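Local structure of OmpA family protein (Klebsiella pneumoniae subsp. pneumoniae, 7RJJ) at residues Ile7-Met12 / Ile114-Gln119; Gly18-Lys23 / Ala68-Asp73; Ile45-His50 / Ser84-Gln89. The protein probably binds cell-wall peptidoglycan from the outer membrane through its OmpA-like domain, the part in this chain, whose pocket here holds D-alanine. One frame throughout, in Å; residues are numbered along the deposited sequence.

How the contacts relate
All three contacts belong to one OmpA-like alpha/beta domain. Contacts 1 and 3, centres about 9 Å apart, share the sheet: strand 112-117 lies beside strand 43-49, S115 O lies 2.8 Å from V46 N in a probable hydrogen bond, and I114 CG2 packs on I45 CG2. Contact 2, about 17 Å from contact 1 and 12 Å from contact 3, centre to centre, joins the loop 18-23 to helix 57-77. V71 of this helix reaches M12 and I114 of contact 1, while A68 and R72 pack on V47 and F86 of contact 3. D-alanine meets contact 2 directly through G18; in contact 1 the side chain of M12 is about 14 Å from the bound D-alanine.

Contact 1: Ile7-Met12 / Ile114-Gln119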
loop_
_atom_site.group_PDB
_atom_site.type_symbol
_atom_site.label_atom_id
_atom_site.label_comp_id
_atom_site.label_asym_id
_atom_site.label_seq_id
_atom_site.Cartn_x
_atom_site.Cartn_y
_atom_site.Cartn_z
ATOM N N ILE A 7 -4.209 12.004 -6.638
ATOM C CA ILE A 7 -5.403 11.115 -6.538
ATOM C C ILE A 7 -5.104 10.075 -5.459
ATOM O O ILE A 7 -4.103 9.382 -5.586
ATOM C CB ILE A 7 -5.726 10.458 -7.897
ATOM C CG1 ILE A 7 -5.935 11.496 -9.001
ATOM C CG2 ILE A 7 -6.910 9.504 -7.782
ATOM C CD1 ILE A 7 -7.018 12.509 -8.711
ATOM N N ARG A 8 -5.940 9.992 -4.428
ATOM C CA ARG A 8 -5.710 8.981 -3.361
ATOM C C ARG A 8 -6.632 7.795 -3.628
ATOM O O ARG A 8 -7.843 8.020 -3.787
ATOM C CB ARG A 8 -5.910 9.616 -1.982
ATOM C CG ARG A 8 -4.832 10.642 -1.678
ATOM C CD ARG A 8 -5.028 11.492 -0.446
ATOM N NE ARG A 8 -3.869 12.374 -0.340
ATOM C CZ ARG A 8 -3.689 13.495 -1.037
ATOM N NH1 ARG A 8 -2.585 14.206 -0.856
ATOM N NH2 ARG A 8 -4.594 13.899 -1.914
ATOM N N LEU A 9 -6.066 6.594 -3.748
ATOM C CA LEU A 9 -6.915 5.404 -3.982
ATOM C C LEU A 9 -7.435 4.929 -2.628
ATOM O O LEU A 9 -6.921 5.403 -1.625
ATOM C CB LEU A 9 -6.107 4.323 -4.699
ATOM C CG LEU A 9 -5.436 4.779 -5.994
ATOM C CD1 LEU A 9 -4.835 3.593 -6.730
ATOM C CD2 LEU A 9 -6.418 5.522 -6.881
ATOM N N ASP A 10 -8.462 4.084 -2.607
ATOM C CA ASP A 10 -8.976 3.596 -1.301
ATOM C C ASP A 10 -7.905 2.732 -0.627
ATOM O O ASP A 10 -7.168 2.048 -1.346
ATOM C CB ASP A 10 -10.286 2.826 -1.465
ATOM C CG ASP A 10 -11.470 3.703 -1.829
ATOM O OD1 ASP A 10 -11.333 4.526 -2.751
ATOM O OD2 ASP A 10 -12.493 3.601 -1.140
ATOM N N SER A 11 -7.845 2.777 0.708
ATOM C CA SER A 11 -6.905 1.962 1.522
ATOM C C SER A 11 -7.159 0.481 1.263
ATOM O O SER A 11 -8.293 0.099 0.985
ATOM C CB SER A 11 -7.085 2.265 2.990
ATOM O OG SER A 11 -6.089 1.606 3.756
HETATM N N MSE A 12 -6.118 -0.345 1.409
HETATM C CA MSE A 12 -6.217 -1.782 1.188
HETATM C C MSE A 12 -5.609 -2.529 2.377
HETATM O O MSE A 12 -4.389 -2.615 2.500
HETATM C CB MSE A 12 -5.494 -2.177 -0.108
HETATM C CG MSE A 12 -6.213 -1.767 -1.390
HETATM SE SE MSE A 12 -5.226 -2.366 -2.991
HETATM C CE MSE A 12 -3.493 -1.521 -2.679
ATOM N N ILE A 114 -2.317 4.072 -1.719
ATOM C CA ILE A 114 -1.677 4.472 -3.005
ATOM C C ILE A 114 -2.123 5.895 -3.348
ATOM O O ILE A 114 -3.336 6.202 -3.233
ATOM C CB ILE A 114 -1.999 3.465 -4.129
ATOM C CG1 ILE A 114 -1.439 2.076 -3.811
ATOM C CG2 ILE A 114 -1.491 3.969 -5.474
ATOM C CD1 ILE A 114 -1.853 0.994 -4.781
ATOM N N SER A 115 -1.156 6.746 -3.688
ATOM C CA SER A 115 -1.456 8.127 -4.133
ATOM C C SER A 115 -0.867 8.294 -5.534
ATOM O O SER A 115 0.289 7.857 -5.726
ATOM C CB SER A 115 -0.898 9.149 -3.196
ATOM O OG SER A 115 -1.450 9.009 -1.901
ATOM N N LEU A 116 -1.634 8.850 -6.473
ATOM C CA LEU A 116 -1.109 9.072 -7.853
ATOM C C LEU A 116 -0.703 10.549 -7.962
ATOM O O LEU A 116 -1.538 11.427 -7.697
ATOM C CB LEU A 116 -2.163 8.644 -8.871
ATOM C CG LEU A 116 -2.763 7.255 -8.638
ATOM C CD1 LEU A 116 -3.830 6.937 -9.674
ATOM C CD2 LEU A 116 -1.690 6.184 -8.640
ATOM N N VAL A 117 0.567 10.796 -8.285
ATOM C CA VAL A 117 1.121 12.177 -8.289
ATOM C C VAL A 117 1.469 12.561 -9.723
ATOM O O VAL A 117 2.325 11.949 -10.347
ATOM C CB VAL A 117 2.339 12.261 -7.351
ATOM C CG1 VAL A 117 2.899 13.664 -7.292
ATOM C CG2 VAL A 117 2.000 11.746 -5.957
ATOM N N PRO A 118 0.771 13.551 -10.308
ATOM C CA PRO A 118 1.036 13.947 -11.690
ATOM C C PRO A 118 2.277 14.830 -11.915
ATOM O O PRO A 118 2.825 14.765 -13.013
ATOM C CB PRO A 118 -0.235 14.729 -12.059
ATOM C CG PRO A 118 -0.708 15.318 -10.746
ATOM C CD PRO A 118 -0.347 14.286 -9.700
ATOM N N GLN A 119 2.724 15.576 -10.893
ATOM C CA GLN A 119 3.855 16.536 -11.078
ATOM C C GLN A 119 5.196 15.818 -11.277
ATOM O O GLN A 119 6.136 16.476 -11.754
ATOM C CB GLN A 119 3.997 17.491 -9.888
ATOM C CG GLN A 119 2.741 18.284 -9.552
ATOM C CD GLN A 119 1.716 17.505 -8.764
ATOM O OE1 GLN A 119 1.940 16.373 -8.333
ATOM N NE2 GLN A 119 0.578 18.132 -8.532
#
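L9 and I114 form the apolar centre of this contact, their side chains crossing obliquely with L9 CD1 3.6 Å from I114 CG2. It closes one margin of the mixed sheet of the OmpA-like fold, where short strand 7-8 runs antiparallel to strand 112-117. With CG anti to its carbonyl carbon (chi1 -54°), L9 also brings its other methyl, CD2, to L116 CD1, the two side chains crossing at about a right angle. Beyond I114, the selenomethionine M12 bends at chi3 (-57°) and brings CE to 3.7 Å from I114 CD1. Helix 27-38 covers L9 and M12, and V71 of helix 57-77 touches M12 and I114. Within the sheet, I7 and L116 form a hydrogen-bonded pair, their side chains on the face of L9 and I114: I7 N donates to L116 O over 2.9 Å, and L116 N returns a bond to I7 O at 2.7 Å, each donor in the acceptor's carbonyl plane. L9 N adds a third bond, 2.8 Å to I114 O and nearly along the C=O axis. R8 and S115, the non-hydrogen-bonded pair, turn to the other face, where the extended R8 chain passes S115 with CG 3.8 Å from S115 OG.

Contact 2: Gly18-Lys23 / Ala68-Asp73; sequences GKWVLK and AESVRD. With DAL (D-alanine), chain C.
The loop between strand 7-8 and helix 27-38 forms part of the D-alanine pocket of this OmpA-like domain, and W20 and L22 hold it against helix 57-77. At the pocket end G18 N donates to O of D-alanine over 2.8 Å; phi of +61° there suits a glycine. Further along, S70 OG donates to W20 O at 2.6 Å, approaching from above the carbonyl plane, 47° out of it. The same hydroxyl oxygen lies in the plane of the indole, at its edge, 3.6 Å from W20 CD1. W20 CG takes the crowded position between backbone N and carbonyl carbon (chi1 58°), and the ring also makes a cation-pi contact with K66. Two residues on, L22 points toward the helix and divides its methyls: CD1 packs 3.9 Å from S70 O, while CD2 meets V71 CG2 at 3.9 Å, the two side chains crossing at about a right angle. Within the helix, R72 NE and NH2 grip D73 OD1 side-on in a salt bridge, in the guanidinium plane. R67 of helix 57-77 bonds both K19 O and D-alanine, L22 reaches L30 of helix 27-38, and on the sheet side A68 and R72 lie against V88 of strand 86-90.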
loop_
_atom_site.group_PDB
_atom_site.type_symbol
_atom_site.label_atom_id
_atom_site.label_comp_id
_atom_site.label_asym_id
_atom_site.label_seq_id
_atom_site.Cartn_x
_atom_site.Cartn_y
_atom_site.Cartn_z
ATOM N N GLY A 18 2.372 -9.366 11.358
ATOM C CA GLY A 18 3.798 -9.614 11.054
ATOM C C GLY A 18 4.057 -10.146 9.656
ATOM O O GLY A 18 5.226 -10.492 9.382
ATOM N N LYS A 19 3.030 -10.199 8.805
ATOM C CA LYS A 19 3.179 -10.709 7.414
ATOM C C LYS A 19 3.174 -9.541 6.426
ATOM O O LYS A 19 2.532 -8.527 6.716
ATOM C CB LYS A 19 2.028 -11.650 7.039
ATOM C CG LYS A 19 1.928 -12.941 7.838
ATOM C CD LYS A 19 3.058 -13.906 7.577
ATOM C CE LYS A 19 2.912 -15.205 8.344
ATOM N NZ LYS A 19 1.669 -15.924 7.975
ATOM N N TRP A 20 3.862 -9.716 5.296
ATOM C CA TRP A 20 3.919 -8.696 4.221
ATOM C C TRP A 20 3.405 -9.329 2.927
ATOM O O TRP A 20 3.268 -8.600 1.939
ATOM C CB TRP A 20 5.330 -8.105 4.076
ATOM C CG TRP A 20 6.407 -9.102 3.777
ATOM C CD1 TRP A 20 6.826 -9.532 2.548
ATOM C CD2 TRP A 20 7.228 -9.786 4.738
ATOM N NE1 TRP A 20 7.831 -10.454 2.681
ATOM C CE2 TRP A 20 8.110 -10.618 4.012
ATOM C CE3 TRP A 20 7.296 -9.784 6.136
ATOM C CZ2 TRP A 20 9.049 -11.433 4.643
ATOM C CZ3 TRP A 20 8.222 -10.592 6.759
ATOM C CH2 TRP A 20 9.087 -11.406 6.019
ATOM N N VAL A 21 3.146 -10.639 2.946
ATOM C CA VAL A 21 2.571 -11.332 1.756
ATOM C C VAL A 21 1.105 -10.912 1.643
ATOM O O VAL A 21 0.488 -10.623 2.692
ATOM C CB VAL A 21 2.700 -12.863 1.848
ATOM C CG1 VAL A 21 4.146 -13.314 1.696
ATOM C CG2 VAL A 21 2.077 -13.405 3.128
ATOM N N LEU A 22 0.592 -10.845 0.415
ATOM C CA LEU A 22 -0.821 -10.431 0.196
ATOM C C LEU A 22 -1.735 -11.584 0.629
ATOM O O LEU A 22 -1.753 -12.607 -0.070
ATOM C CB LEU A 22 -0.972 -10.038 -1.275
ATOM C CG LEU A 22 -0.134 -8.820 -1.673
ATOM C CD1 LEU A 22 -0.038 -8.673 -3.181
ATOM C CD2 LEU A 22 -0.686 -7.554 -1.041
ATOM N N LYS A 23 -2.440 -11.408 1.758
ATOM C CA LYS A 23 -3.296 -12.472 2.361
ATOM C C LYS A 23 -4.344 -12.968 1.366
ATOM O O LYS A 23 -4.704 -12.278 0.411
ATOM C CB LYS A 23 -4.022 -11.970 3.617
ATOM C CG LYS A 23 -5.188 -11.022 3.360
ATOM C CD LYS A 23 -5.957 -10.601 4.607
ATOM C CE LYS A 23 -7.101 -9.668 4.270
ATOM N NZ LYS A 23 -7.868 -9.255 5.466
ATOM N N ALA A 68 4.487 -2.309 1.260
ATOM C CA ALA A 68 4.414 -1.436 0.069
ATOM C C ALA A 68 5.122 -2.156 -1.084
ATOM O O ALA A 68 4.578 -2.170 -2.179
ATOM C CB ALA A 68 5.041 -0.099 0.368
ATOM N N GLU A 69 6.222 -2.848 -0.794
ATOM C CA GLU A 69 6.957 -3.581 -1.866
ATOM C C GLU A 69 6.113 -4.753 -2.399
ATOM O O GLU A 69 6.195 -5.004 -3.610
ATOM C CB GLU A 69 8.316 -4.049 -1.360
ATOM C CG GLU A 69 9.271 -2.899 -1.105
ATOM C CD GLU A 69 10.564 -3.299 -0.419
ATOM O OE1 GLU A 69 10.657 -4.450 0.048
ATOM O OE2 GLU A 69 11.468 -2.451 -0.333
ATOM N N SER A 70 5.367 -5.455 -1.538
ATOM C CA SER A 70 4.511 -6.588 -2.002
ATOM C C SER A 70 3.459 -6.072 -2.996
ATOM O O SER A 70 3.227 -6.743 -4.015
ATOM C CB SER A 70 3.853 -7.319 -0.858
ATOM O OG SER A 70 4.804 -8.018 -0.068
ATOM N N VAL A 71 2.816 -4.944 -2.675
ATOM C CA VAL A 71 1.786 -4.323 -3.561
ATOM C C VAL A 71 2.472 -3.815 -4.832
ATOM O O VAL A 71 1.955 -4.109 -5.919
ATOM C CB VAL A 71 0.998 -3.232 -2.815
ATOM C CG1 VAL A 71 0.099 -2.430 -3.734
ATOM C CG2 VAL A 71 0.182 -3.825 -1.679
ATOM N N ARG A 72 3.616 -3.137 -4.706
ATOM C CA ARG A 72 4.346 -2.677 -5.917
ATOM C C ARG A 72 4.607 -3.893 -6.811
ATOM O O ARG A 72 4.230 -3.855 -8.003
ATOM C CB ARG A 72 5.683 -2.013 -5.560
ATOM C CG ARG A 72 6.571 -1.706 -6.759
ATOM C CD ARG A 72 8.005 -1.461 -6.346
ATOM N NE ARG A 72 8.580 -2.686 -5.803
ATOM C CZ ARG A 72 9.634 -2.748 -5.007
ATOM N NH1 ARG A 72 10.245 -1.645 -4.614
ATOM N NH2 ARG A 72 10.043 -3.922 -4.559
ATOM N N ASP A 73 5.163 -4.955 -6.228
ATOM C CA ASP A 73 5.523 -6.182 -6.990
ATOM C C ASP A 73 4.286 -6.763 -7.689
ATOM O O ASP A 73 4.411 -7.194 -8.851
ATOM C CB ASP A 73 6.145 -7.254 -6.089
ATOM C CG ASP A 73 7.521 -6.935 -5.534
ATOM O OD1 ASP A 73 8.056 -5.850 -5.840
ATOM O OD2 ASP A 73 8.050 -7.798 -4.790
HETATM N N DAL C . 2.462 -4.481 14.111
HETATM C CA DAL C . 2.064 -5.831 13.608
HETATM C CB DAL C . 3.221 -6.788 13.737
HETATM C C DAL C . 1.572 -5.724 12.158
HETATM O O DAL C . 1.476 -6.726 11.451
HETATM O OXT DAL C . 1.235 -4.646 11.662
#

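Contact 3: Ile45-His50 / Ser84-Gln89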
loop_
_atom_site.group_PDB
_atom_site.type_symbol
_atom_site.label_atom_id
_atom_site.label_comp_id
_atom_site.label_asym_id
_atom_site.label_seq_id
_atom_site.Cartn_x
_atom_site.Cartn_y
_atom_site.Cartn_z
ATOM N N ILE A 45 3.280 6.563 -8.869
ATOM C CA ILE A 45 2.428 5.708 -7.992
ATOM C C ILE A 45 3.143 5.648 -6.649
ATOM O O ILE A 45 4.148 4.911 -6.543
ATOM C CB ILE A 45 2.200 4.307 -8.598
ATOM C CG1 ILE A 45 1.721 4.375 -10.050
ATOM C CG2 ILE A 45 1.248 3.482 -7.737
ATOM C CD1 ILE A 45 1.765 3.052 -10.758
ATOM N N VAL A 46 2.693 6.453 -5.692
ATOM C CA VAL A 46 3.348 6.424 -4.362
ATOM C C VAL A 46 2.643 5.332 -3.559
ATOM O O VAL A 46 1.434 5.463 -3.311
ATOM C CB VAL A 46 3.328 7.795 -3.664
ATOM C CG1 VAL A 46 3.832 7.706 -2.225
ATOM C CG2 VAL A 46 4.100 8.837 -4.454
ATOM N N VAL A 47 3.380 4.293 -3.194
ATOM C CA VAL A 47 2.808 3.125 -2.468
ATOM C C VAL A 47 3.302 3.193 -1.019
ATOM O O VAL A 47 4.513 3.039 -0.805
ATOM C CB VAL A 47 3.200 1.801 -3.151
ATOM C CG1 VAL A 47 2.447 0.632 -2.531
ATOM C CG2 VAL A 47 2.954 1.840 -4.647
ATOM N N ALA A 48 2.397 3.464 -0.080
ATOM C CA ALA A 48 2.760 3.656 1.342
ATOM C C ALA A 48 2.225 2.507 2.194
ATOM O O ALA A 48 0.992 2.230 2.143
ATOM C CB ALA A 48 2.238 4.983 1.828
ATOM N N GLY A 49 3.133 1.846 2.912
ATOM C CA GLY A 49 2.750 0.742 3.811
ATOM C C GLY A 49 2.537 1.231 5.231
ATOM O O GLY A 49 3.160 2.250 5.648
ATOM N N HIS A 50 1.714 0.492 5.980
ATOM C CA HIS A 50 1.374 0.845 7.374
ATOM C C HIS A 50 1.303 -0.431 8.213
ATOM O O HIS A 50 1.208 -1.540 7.631
ATOM C CB HIS A 50 0.028 1.566 7.422
ATOM C CG HIS A 50 -0.024 2.841 6.651
ATOM N ND1 HIS A 50 0.144 4.063 7.259
ATOM C CD2 HIS A 50 -0.278 3.090 5.350
ATOM C CE1 HIS A 50 0.028 5.023 6.364
ATOM N NE2 HIS A 50 -0.225 4.455 5.171
ATOM N N SER A 84 9.411 1.644 -13.177
ATOM C CA SER A 84 9.791 3.045 -12.835
ATOM C C SER A 84 8.587 3.868 -12.361
ATOM O O SER A 84 8.819 4.966 -11.837
ATOM C CB SER A 84 10.466 3.735 -13.989
ATOM O OG SER A 84 9.578 3.918 -15.071
ATOM N N CYS A 85 7.359 3.364 -12.508
ATOM C CA CYS A 85 6.172 4.169 -12.092
ATOM C C CYS A 85 6.068 4.298 -10.570
ATOM O O CYS A 85 5.399 5.245 -10.103
ATOM C CB CYS A 85 4.873 3.512 -12.542
ATOM S SG CYS A 85 4.726 3.331 -14.334
ATOM N N PHE A 86 6.705 3.387 -9.833
ATOM C CA PHE A 86 6.486 3.302 -8.367
ATOM C C PHE A 86 7.552 3.988 -7.506
ATOM O O PHE A 86 8.739 4.084 -7.882
ATOM C CB PHE A 86 6.458 1.832 -7.954
ATOM C CG PHE A 86 5.462 1.002 -8.721
ATOM C CD1 PHE A 86 4.152 0.911 -8.299
ATOM C CD2 PHE A 86 5.832 0.329 -9.880
ATOM C CE1 PHE A 86 3.227 0.158 -9.008
ATOM C CE2 PHE A 86 4.906 -0.421 -10.587
ATOM C CZ PHE A 86 3.607 -0.507 -10.144
ATOM N N ALA A 87 7.076 4.472 -6.353
ATOM C CA ALA A 87 7.918 5.012 -5.265
ATOM C C ALA A 87 7.350 4.408 -3.982
ATOM O O ALA A 87 6.117 4.574 -3.752
ATOM C CB ALA A 87 7.933 6.517 -5.260
ATOM N N VAL A 88 8.156 3.633 -3.244
ATOM C CA VAL A 88 7.587 2.961 -2.038
ATOM C C VAL A 88 8.008 3.705 -0.777
ATOM O O VAL A 88 9.164 4.131 -0.663
ATOM C CB VAL A 88 7.874 1.444 -1.972
ATOM C CG1 VAL A 88 7.279 0.712 -3.175
ATOM C CG2 VAL A 88 9.322 1.105 -1.806
ATOM N N GLN A 89 7.062 3.784 0.157
ATOM C CA GLN A 89 7.162 4.562 1.409
ATOM C C GLN A 89 6.662 3.715 2.573
ATOM O O GLN A 89 5.812 2.854 2.336
ATOM C CB GLN A 89 6.261 5.789 1.256
ATOM C CG GLN A 89 6.217 6.716 2.455
ATOM C CD GLN A 89 5.274 7.874 2.217
ATOM O OE1 GLN A 89 4.415 7.837 1.341
ATOM N NE2 GLN A 89 5.397 8.905 3.031
#
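A87 O is gripped twice from the neighbouring strand: V47 N donates over 2.8 Å, nearly along the C=O axis, and V46 CA lies 3.4 Å from A87 O in a CA-H...O contact. V47 O likewise takes two contacts, from Q89 N (2.8 Å, in the carbonyl plane) and V88 CA, as do I45 O and Q89 O. I45 N to C85 O, A87 N to I45 O and G49 N to Q89 O bring the backbone bonds to five. They pair strands 43-49 and 86-90 in parallel, their axes 21° apart, as the two strands of a beta-alpha-beta unit whose connection carries helix 57-77. On the face turned to that helix, I45 and F86 lie side by side. I45 CD1 makes an off-centre CH-pi contact, 4.2 Å from the centroid of the F86 ring, and also touches C85 CB at 3.6 Å. C85 CB in turn stands over one face of the same ring, toward its rim, while V47 CG2 comes to the ring edge, 4.0 Å from CD1 of F86. R72 and M75 of the helix pack on F86, and C85 SG continues into the disulfide with C123. On the other face Q89 stretches out, with CG anti to its backbone N (chi1 179°), so that its OE1 rests 3.6 Å from both V46 CG1 and A48 CB.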